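Protein (glyceraldehyde 3-phosphate dehydrogenase) (Sulfolobus solfataricus, PDB 1B7G) catalyses the phosphorylating oxidation of D-glyceraldehyde 3-phosphate in glycolysis, using NADP with marked preference over NAD. Local coordinates at the interface of chains A and B. Numbering follows the deposited sequence. Chains: chain A/B, Protein (glyceraldehyde 3-phosphate dehydrogenase).

The three contacts run as a band across the two-fold interface of chains A and B, one dimer face of this homotetrameric enzyme. Contact 1 and contact 2 have their C-alpha centres about 9 Å apart and share B:Tyr38; contact 2 and contact 3 are also about 9 Å apart and share A:Ala259, while contact 1 and contact 3 lie about 17 Å apart. Helix 258-267 of chain A supplies residues to all three, linking the band. The catalytic cysteine A:Cys139 is about 24, 20 and 17 Å from the centres of contact 1, contact 2 and contact 3, consistent with a role in assembly.

Contact 1: the interface of chains A and B. Residues chain A 253-255, 264, 340; chain B 37-38, 41-42.
B:Tyr38 and A:Tyr253 bury the most surface in this subunit interface of the glyceraldehyde-3-phosphate dehydrogenase family, with B:Phe41 next. B:Tyr38 opens helix 38-45, and its backbone N makes a weak hydrogen bond, 3.0 Å long, to the carbonyl O of A:Tyr253. The same carbonyl O also lies at the edge of the B:Tyr38 ring, in its plane, 3.4 Å from CD1. With CG set between the backbone N and the carbonyl carbon (chi1 61°), that ring drops toward chain A. There A:Val264 CG2, 3.6 Å from CD2, and A:Ala255 CB, near CD1, both lie over one face of the ring; B:Asn37 ND2 of its own chain lies over the other. The C-terminal residue A:Ile340 fits its CD1 between B:Tyr38 CB, at 3.6 Å, and the ring carbon CD2 of B:Phe41.

Farther along the helix, the phenol of A:Tyr253 lies over one face of the B:Phe41 ring, displaced toward the rim and tilted about 30° from parallel. A:Tyr253 CZ is 3.4 Å from B:Phe41 CD1. CG of B:Phe41, anti to the backbone N (chi1 -175°), swings the ring out toward A:Tyr253. One helical turn from B:Tyr38, B:Ile42 adds its CD1 against A:Val264 CG1 at 3.9 Å.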
ATOM      1  N   TYR A 253       4.288 -10.388 -17.582  1.00 28.17           N
ATOM      2  CA  TYR A 253       5.151 -10.209 -16.405  1.00 32.70           C
ATOM      3  C   TYR A 253       4.634 -10.867 -15.163  1.00 27.56           C
ATOM      4  O   TYR A 253       4.980 -10.434 -14.052  1.00 27.00           O
ATOM      5  CB  TYR A 253       5.384  -8.703 -16.253  1.00 34.89           C
ATOM      6  CG  TYR A 253       6.002  -8.091 -17.504  1.00 32.37           C
ATOM      7  CD1 TYR A 253       7.317  -8.394 -17.829  1.00 25.93           C
ATOM      8  CD2 TYR A 253       5.290  -7.201 -18.296  1.00 36.18           C
ATOM      9  CE1 TYR A 253       7.924  -7.835 -18.934  1.00 28.47           C
ATOM     10  CE2 TYR A 253       5.881  -6.618 -19.415  1.00 33.16           C
ATOM     11  CZ  TYR A 253       7.192  -6.939 -19.708  1.00 35.38           C
ATOM     12  OH  TYR A 253       7.784  -6.391 -20.802  1.00 39.97           O
ATOM     13  N   ASP A 254       3.845 -11.943 -15.298  1.00 27.65           N
ATOM     14  CA  ASP A 254       3.432 -12.640 -14.058  1.00 28.70           C
ATOM     15  C   ASP A 254       2.735 -11.710 -13.096  1.00 28.30           C
ATOM     16  O   ASP A 254       2.994 -11.781 -11.889  1.00 26.30           O
ATOM     17  CB  ASP A 254       4.630 -13.384 -13.445  1.00 38.09           C
ATOM     18  CG  ASP A 254       4.175 -14.567 -12.590  1.00 48.53           C
ATOM     19  OD1 ASP A 254       2.984 -14.947 -12.598  1.00 50.19           O
ATOM     20  OD2 ASP A 254       5.034 -15.090 -11.840  1.00 50.36           O
ATOM     21  N   ALA A 255       1.779 -10.875 -13.536  1.00 25.58           N
ATOM     22  CA  ALA A 255       1.113 -10.003 -12.579  1.00 20.72           C
ATOM     23  C   ALA A 255      -0.414 -10.140 -12.595  1.00 26.55           C
ATOM     24  O   ALA A 255      -1.124  -9.209 -12.190  1.00 26.71           O
ATOM     25  CB  ALA A 255       1.516  -8.524 -12.773  1.00 25.14           C
ATOM     26  N   VAL A 264       2.213  -3.867  -8.171  1.00 25.23           N
ATOM     27  CA  VAL A 264       2.642  -3.023  -9.288  1.00 30.46           C
ATOM     28  C   VAL A 264       2.505  -1.543  -8.928  1.00 26.87           C
ATOM     29  O   VAL A 264       3.416  -0.747  -9.182  1.00 25.84           O
ATOM     30  CB  VAL A 264       1.846  -3.314 -10.569  1.00 27.45           C
ATOM     31  CG1 VAL A 264       2.039  -2.201 -11.618  1.00 27.80           C
ATOM     32  CG2 VAL A 264       2.281  -4.666 -11.135  1.00 23.39           C
ATOM     33  N   ILE A 340       0.650  -3.161 -17.158  1.00 32.02           N
ATOM     34  CA  ILE A 340       1.642  -4.213 -16.939  1.00 34.71           C
ATOM     35  C   ILE A 340       1.272  -5.407 -17.793  1.00 35.38           C
ATOM     36  O   ILE A 340       0.200  -5.385 -18.470  1.00 27.81           O
ATOM     37  CB  ILE A 340       1.742  -4.580 -15.445  1.00 26.07           C
ATOM     38  CG1 ILE A 340       2.985  -5.410 -15.140  1.00 35.01           C
ATOM     39  CG2 ILE A 340       0.492  -5.341 -14.979  1.00 25.79           C
ATOM     40  CD1 ILE A 340       4.298  -4.696 -15.412  1.00 23.27           C
ATOM     41  OXT ILE A 340       2.071  -6.361 -17.912  1.00 38.63           O
TER
ATOM     42  N   ASN B  37       9.931 -10.696 -14.180  1.00 32.35           N
ATOM     43  CA  ASN B  37       8.530 -10.463 -13.791  1.00 29.63           C
ATOM     44  C   ASN B  37       8.241  -8.977 -13.821  1.00 29.00           C
ATOM     45  O   ASN B  37       9.093  -8.148 -14.230  1.00 28.40           O
ATOM     46  CB  ASN B  37       8.295 -11.074 -12.395  1.00 27.18           C
ATOM     47  CG  ASN B  37       8.887 -10.297 -11.259  1.00 27.44           C
ATOM     48  OD1 ASN B  37       9.891  -9.602 -11.475  1.00 29.38           O
ATOM     49  ND2 ASN B  37       8.310 -10.358 -10.057  1.00 28.60           N
ATOM     50  N   TYR B  38       7.120  -8.546 -13.241  1.00 24.52           N
ATOM     51  CA  TYR B  38       6.800  -7.127 -13.238  1.00 32.38           C
ATOM     52  C   TYR B  38       7.751  -6.325 -12.349  1.00 32.68           C
ATOM     53  O   TYR B  38       7.850  -5.106 -12.552  1.00 31.79           O
ATOM     54  CB  TYR B  38       5.345  -6.911 -12.773  1.00 27.11           C
ATOM     55  CG  TYR B  38       5.107  -7.409 -11.361  1.00 27.77           C
ATOM     56  CD1 TYR B  38       4.760  -8.742 -11.091  1.00 28.36           C
ATOM     57  CD2 TYR B  38       5.230  -6.545 -10.290  1.00 24.38           C
ATOM     58  CE1 TYR B  38       4.531  -9.180  -9.790  1.00 27.09           C
ATOM     59  CE2 TYR B  38       4.995  -6.974  -8.994  1.00 32.37           C
ATOM     60  CZ  TYR B  38       4.644  -8.294  -8.747  1.00 30.38           C
ATOM     61  OH  TYR B  38       4.411  -8.667  -7.434  1.00 27.42           O
ATOM     62  N   PHE B  41      10.373  -5.385 -14.779  1.00 26.81           N
ATOM     63  CA  PHE B  41       9.925  -4.429 -15.801  1.00 27.30           C
ATOM     64  C   PHE B  41       9.972  -3.015 -15.220  1.00 28.58           C
ATOM     65  O   PHE B  41      10.436  -2.048 -15.809  1.00 31.19           O
ATOM     66  CB  PHE B  41       8.464  -4.735 -16.167  1.00 27.30           C
ATOM     67  CG  PHE B  41       7.964  -3.865 -17.294  1.00 29.13           C
ATOM     68  CD1 PHE B  41       8.438  -4.022 -18.579  1.00 35.54           C
ATOM     69  CD2 PHE B  41       7.031  -2.880 -17.028  1.00 34.41           C
ATOM     70  CE1 PHE B  41       7.986  -3.194 -19.613  1.00 31.86           C
ATOM     71  CE2 PHE B  41       6.576  -2.065 -18.057  1.00 38.83           C
ATOM     72  CZ  PHE B  41       7.044  -2.237 -19.338  1.00 30.99           C
ATOM     73  N   ILE B  42       9.346  -2.891 -14.052  1.00 25.50           N
ATOM     74  CA  ILE B  42       9.265  -1.598 -13.377  1.00 30.96           C
ATOM     75  C   ILE B  42      10.633  -1.030 -13.048  1.00 33.53           C
ATOM     76  O   ILE B  42      10.902   0.164 -13.199  1.00 29.65           O
ATOM     77  CB  ILE B  42       8.372  -1.740 -12.158  1.00 25.73           C
ATOM     78  CG1 ILE B  42       6.916  -1.967 -12.652  1.00 36.94           C
ATOM     79  CG2 ILE B  42       8.442  -0.483 -11.275  1.00 26.98           C
ATOM     80  CD1 ILE B  42       5.974  -2.374 -11.518  1.00 30.86           C
TER

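Contact 2: the interface of chains A and B. Residues chain A 257, 259-260; chain B 38, 172, 174.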
ATOM      1  N   ALA A 257      -3.146 -11.171 -10.913  1.00 28.68           N
ATOM      2  CA  ALA A 257      -3.693 -11.465  -9.580  1.00 27.59           C
ATOM      3  C   ALA A 257      -3.932 -10.112  -8.930  1.00 24.21           C
ATOM      4  O   ALA A 257      -3.077  -9.206  -9.188  1.00 25.04           O
ATOM      5  CB  ALA A 257      -2.816 -12.411  -8.835  1.00 23.31           C
ATOM      6  N   ALA A 259      -3.640  -8.989  -5.967  1.00 23.13           N
ATOM      7  CA  ALA A 259      -2.540  -8.683  -5.062  1.00 26.06           C
ATOM      8  C   ALA A 259      -1.268  -8.274  -5.808  1.00 22.03           C
ATOM      9  O   ALA A 259      -0.533  -7.408  -5.338  1.00 25.19           O
ATOM     10  CB  ALA A 259      -2.260  -9.878  -4.107  1.00 20.61           C
ATOM     11  N   GLU A 260      -0.954  -8.864  -6.954  1.00 18.46           N
ATOM     12  CA  GLU A 260       0.185  -8.478  -7.765  1.00 24.66           C
ATOM     13  C   GLU A 260      -0.028  -7.124  -8.426  1.00 27.28           C
ATOM     14  O   GLU A 260       0.946  -6.381  -8.621  1.00 25.79           O
ATOM     15  CB  GLU A 260       0.460  -9.555  -8.857  1.00 19.04           C
ATOM     16  CG  GLU A 260       1.007 -10.815  -8.134  1.00 33.61           C
ATOM     17  CD  GLU A 260       0.979 -12.039  -9.017  1.00 30.87           C
ATOM     18  OE1 GLU A 260       0.218 -12.060 -10.031  1.00 27.71           O
ATOM     19  OE2 GLU A 260       1.717 -13.005  -8.716  1.00 36.44           O
TER
ATOM     20  N   TYR B  38       7.120  -8.546 -13.241  1.00 24.52           N
ATOM     21  CA  TYR B  38       6.800  -7.127 -13.238  1.00 32.38           C
ATOM     22  C   TYR B  38       7.751  -6.325 -12.349  1.00 32.68           C
ATOM     23  O   TYR B  38       7.850  -5.106 -12.552  1.00 31.79           O
ATOM     24  CB  TYR B  38       5.345  -6.911 -12.773  1.00 27.11           C
ATOM     25  CG  TYR B  38       5.107  -7.409 -11.361  1.00 27.77           C
ATOM     26  CD1 TYR B  38       4.760  -8.742 -11.091  1.00 28.36           C
ATOM     27  CD2 TYR B  38       5.230  -6.545 -10.290  1.00 24.38           C
ATOM     28  CE1 TYR B  38       4.531  -9.180  -9.790  1.00 27.09           C
ATOM     29  CE2 TYR B  38       4.995  -6.974  -8.994  1.00 32.37           C
ATOM     30  CZ  TYR B  38       4.644  -8.294  -8.747  1.00 30.38           C
ATOM     31  OH  TYR B  38       4.411  -8.667  -7.434  1.00 27.42           O
ATOM     32  N   LYS B 172       1.939  -9.700  -1.843  1.00 28.73           N
ATOM     33  CA  LYS B 172       2.049  -9.932  -3.278  1.00 32.94           C
ATOM     34  C   LYS B 172       2.079 -11.392  -3.691  1.00 31.11           C
ATOM     35  O   LYS B 172       1.965 -11.773  -4.841  1.00 29.70           O
ATOM     36  CB  LYS B 172       3.318  -9.187  -3.760  1.00 30.44           C
ATOM     37  CG  LYS B 172       4.516 -10.109  -3.831  1.00 31.79           C
ATOM     38  CD  LYS B 172       5.858  -9.384  -3.830  1.00 38.78           C
ATOM     39  CE  LYS B 172       6.977 -10.435  -3.709  1.00 32.72           C
ATOM     40  NZ  LYS B 172       8.293  -9.894  -4.140  1.00 35.81           N
ATOM     41  N   VAL B 174       0.821 -15.008  -4.016  1.00 24.85           N
ATOM     42  CA  VAL B 174      -0.545 -15.520  -4.115  1.00 28.83           C
ATOM     43  C   VAL B 174      -0.615 -17.034  -4.015  1.00 28.70           C
ATOM     44  O   VAL B 174      -1.713 -17.587  -4.080  1.00 32.54           O
ATOM     45  CB  VAL B 174      -1.257 -15.008  -5.384  1.00 31.75           C
ATOM     46  CG1 VAL B 174      -1.353 -13.496  -5.326  1.00 22.71           C
ATOM     47  CG2 VAL B 174      -0.511 -15.508  -6.618  1.00 25.15           C
TER
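A:Ala259 and A:Glu260 lie in the first turn of helix 258-267, with A:Ala257 in the extended stretch just ahead of it, and they face B:Lys172 and B:Val174 in a loop of chain B. B:Val174 buries the most surface here. Its CG1 rests against two methyls, 3.9 Å from A:Ala259 CB and 4.0 Å from A:Ala257 CB, while CG2 turns to A:Glu260 and lies 4.0 Å from the carboxylate oxygen OE2.

A:Glu260 reaches out between this valine and B:Tyr38. CG stands anti to the carbonyl carbon (chi1 -70°) and the chain is extended beyond it, which carries the carboxylate past the backbone of B:Lys172. The CG methylene is 3.6 Å from the carbonyl O of B:Lys172 and 4.1 Å from the phenol OH of B:Tyr38. The glutamate side chain crosses both B:Tyr38 and B:Val174 at about a right angle, its carboxylate plane inclined 56° to the tyrosine ring. An alanine here would probably leave a gap between the phenol and B:Val174, with the B:Lys172 carbonyl and the valine CG2 losing their neighbour. By packing the start of a helix against a partner loop, the patch probably helps hold the two subunits in register.

Contact 3: the interface of chains A and B. Residues chain A 171, 217, 259; chain B 171, 217.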
ATOM      1  N   GLN A 171      -9.039  -2.757   3.329  1.00 28.02           N
ATOM      2  CA  GLN A 171      -7.947  -3.231   4.128  1.00 32.66           C
ATOM      3  C   GLN A 171      -7.831  -2.575   5.503  1.00 32.45           C
ATOM      4  O   GLN A 171      -7.500  -3.294   6.471  1.00 36.49           O
ATOM      5  CB  GLN A 171      -6.623  -3.049   3.374  1.00 39.35           C
ATOM      6  CG  GLN A 171      -5.462  -3.591   4.230  1.00 43.40           C
ATOM      7  CD  GLN A 171      -4.197  -3.677   3.394  1.00 49.36           C
ATOM      8  OE1 GLN A 171      -4.014  -4.626   2.628  1.00 36.84           O
ATOM      9  NE2 GLN A 171      -3.379  -2.631   3.527  1.00 50.48           N
ATOM     10  N   LEU A 217      -8.584  -6.297  -1.386  1.00 20.82           N
ATOM     11  CA  LEU A 217      -7.889  -5.421  -2.317  1.00 25.94           C
ATOM     12  C   LEU A 217      -8.719  -4.806  -3.418  1.00 28.36           C
ATOM     13  O   LEU A 217      -8.617  -3.604  -3.657  1.00 27.33           O
ATOM     14  CB  LEU A 217      -6.700  -6.195  -2.894  1.00 26.14           C
ATOM     15  CG  LEU A 217      -5.764  -6.816  -1.828  1.00 30.81           C
ATOM     16  CD1 LEU A 217      -4.515  -7.394  -2.479  1.00 17.96           C
ATOM     17  CD2 LEU A 217      -5.368  -5.747  -0.800  1.00 30.49           C
ATOM     18  N   ALA A 259      -3.640  -8.989  -5.967  1.00 23.13           N
ATOM     19  CA  ALA A 259      -2.540  -8.683  -5.062  1.00 26.06           C
ATOM     20  C   ALA A 259      -1.268  -8.274  -5.808  1.00 22.03           C
ATOM     21  O   ALA A 259      -0.533  -7.408  -5.338  1.00 25.19           O
ATOM     22  CB  ALA A 259      -2.260  -9.878  -4.107  1.00 20.61           C
TER
ATOM     23  N   GLN B 171       1.926  -9.756   0.996  1.00 27.69           N
ATOM     24  CA  GLN B 171       0.702  -9.454   0.260  1.00 29.90           C
ATOM     25  C   GLN B 171       0.783  -9.808  -1.208  1.00 31.00           C
ATOM     26  O   GLN B 171      -0.179 -10.364  -1.766  1.00 35.66           O
ATOM     27  CB  GLN B 171       0.415  -7.973   0.430  1.00 32.00           C
ATOM     28  CG  GLN B 171      -0.969  -7.487   0.014  1.00 44.67           C
ATOM     29  CD  GLN B 171      -1.330  -6.360   0.987  1.00 54.41           C
ATOM     30  OE1 GLN B 171      -0.385  -5.753   1.538  1.00 78.72           O
ATOM     31  NE2 GLN B 171      -2.578  -6.076   1.245  1.00 33.46           N
ATOM     32  N   LEU B 217       0.253  -8.643   6.442  1.00 26.22           N
ATOM     33  CA  LEU B 217       0.777  -7.273   6.605  1.00 30.01           C
ATOM     34  C   LEU B 217       1.989  -7.139   7.488  1.00 34.52           C
ATOM     35  O   LEU B 217       3.054  -6.656   7.034  1.00 34.26           O
ATOM     36  CB  LEU B 217      -0.414  -6.426   7.078  1.00 25.08           C
ATOM     37  CG  LEU B 217      -1.596  -6.381   6.103  1.00 29.89           C
ATOM     38  CD1 LEU B 217      -2.671  -5.418   6.593  1.00 25.81           C
ATOM     39  CD2 LEU B 217      -1.161  -5.981   4.692  1.00 28.01           C
TER
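A:Gln171 and B:Gln171 both hold CG anti to the backbone N, but they differ farther out: the chain A copy is extended and the chain B copy bends at chi2, and the amides are turned differently about the last bond, chi3 -80° in A:Gln171 against 25° in B:Gln171. The two side chains approach from opposite directions, and these turns bring their amides together nearly coplanar. B:Gln171 NE2 donates a hydrogen bond of 2.5 Å to A:Gln171 OE1, a short distance for an amide pair. The donor arrives in the carbonyl plane of A:Gln171, and the acceptor lies almost exactly in the amide plane of B:Gln171, so the bond, though bent (143° at the hydrogen), would steady both end groups.

A leucine from each chain borders the pair. B:Leu217 covers one face of the A:Gln171 amide, with CD1 3.9 Å from CD and CD2 3.8 Å from OE1. A:Leu217 instead brings its CD2 to 3.5 Å from B:Gln171 NE2, crossing that side chain at a slant. Between them the leucines put hydrocarbon beside the hydrogen bond. The two copies of one glutamine thus meet across the two-fold, their unequal torsions letting one donate to the other, and this directly links the subunits within a leucine-lined part of the interface.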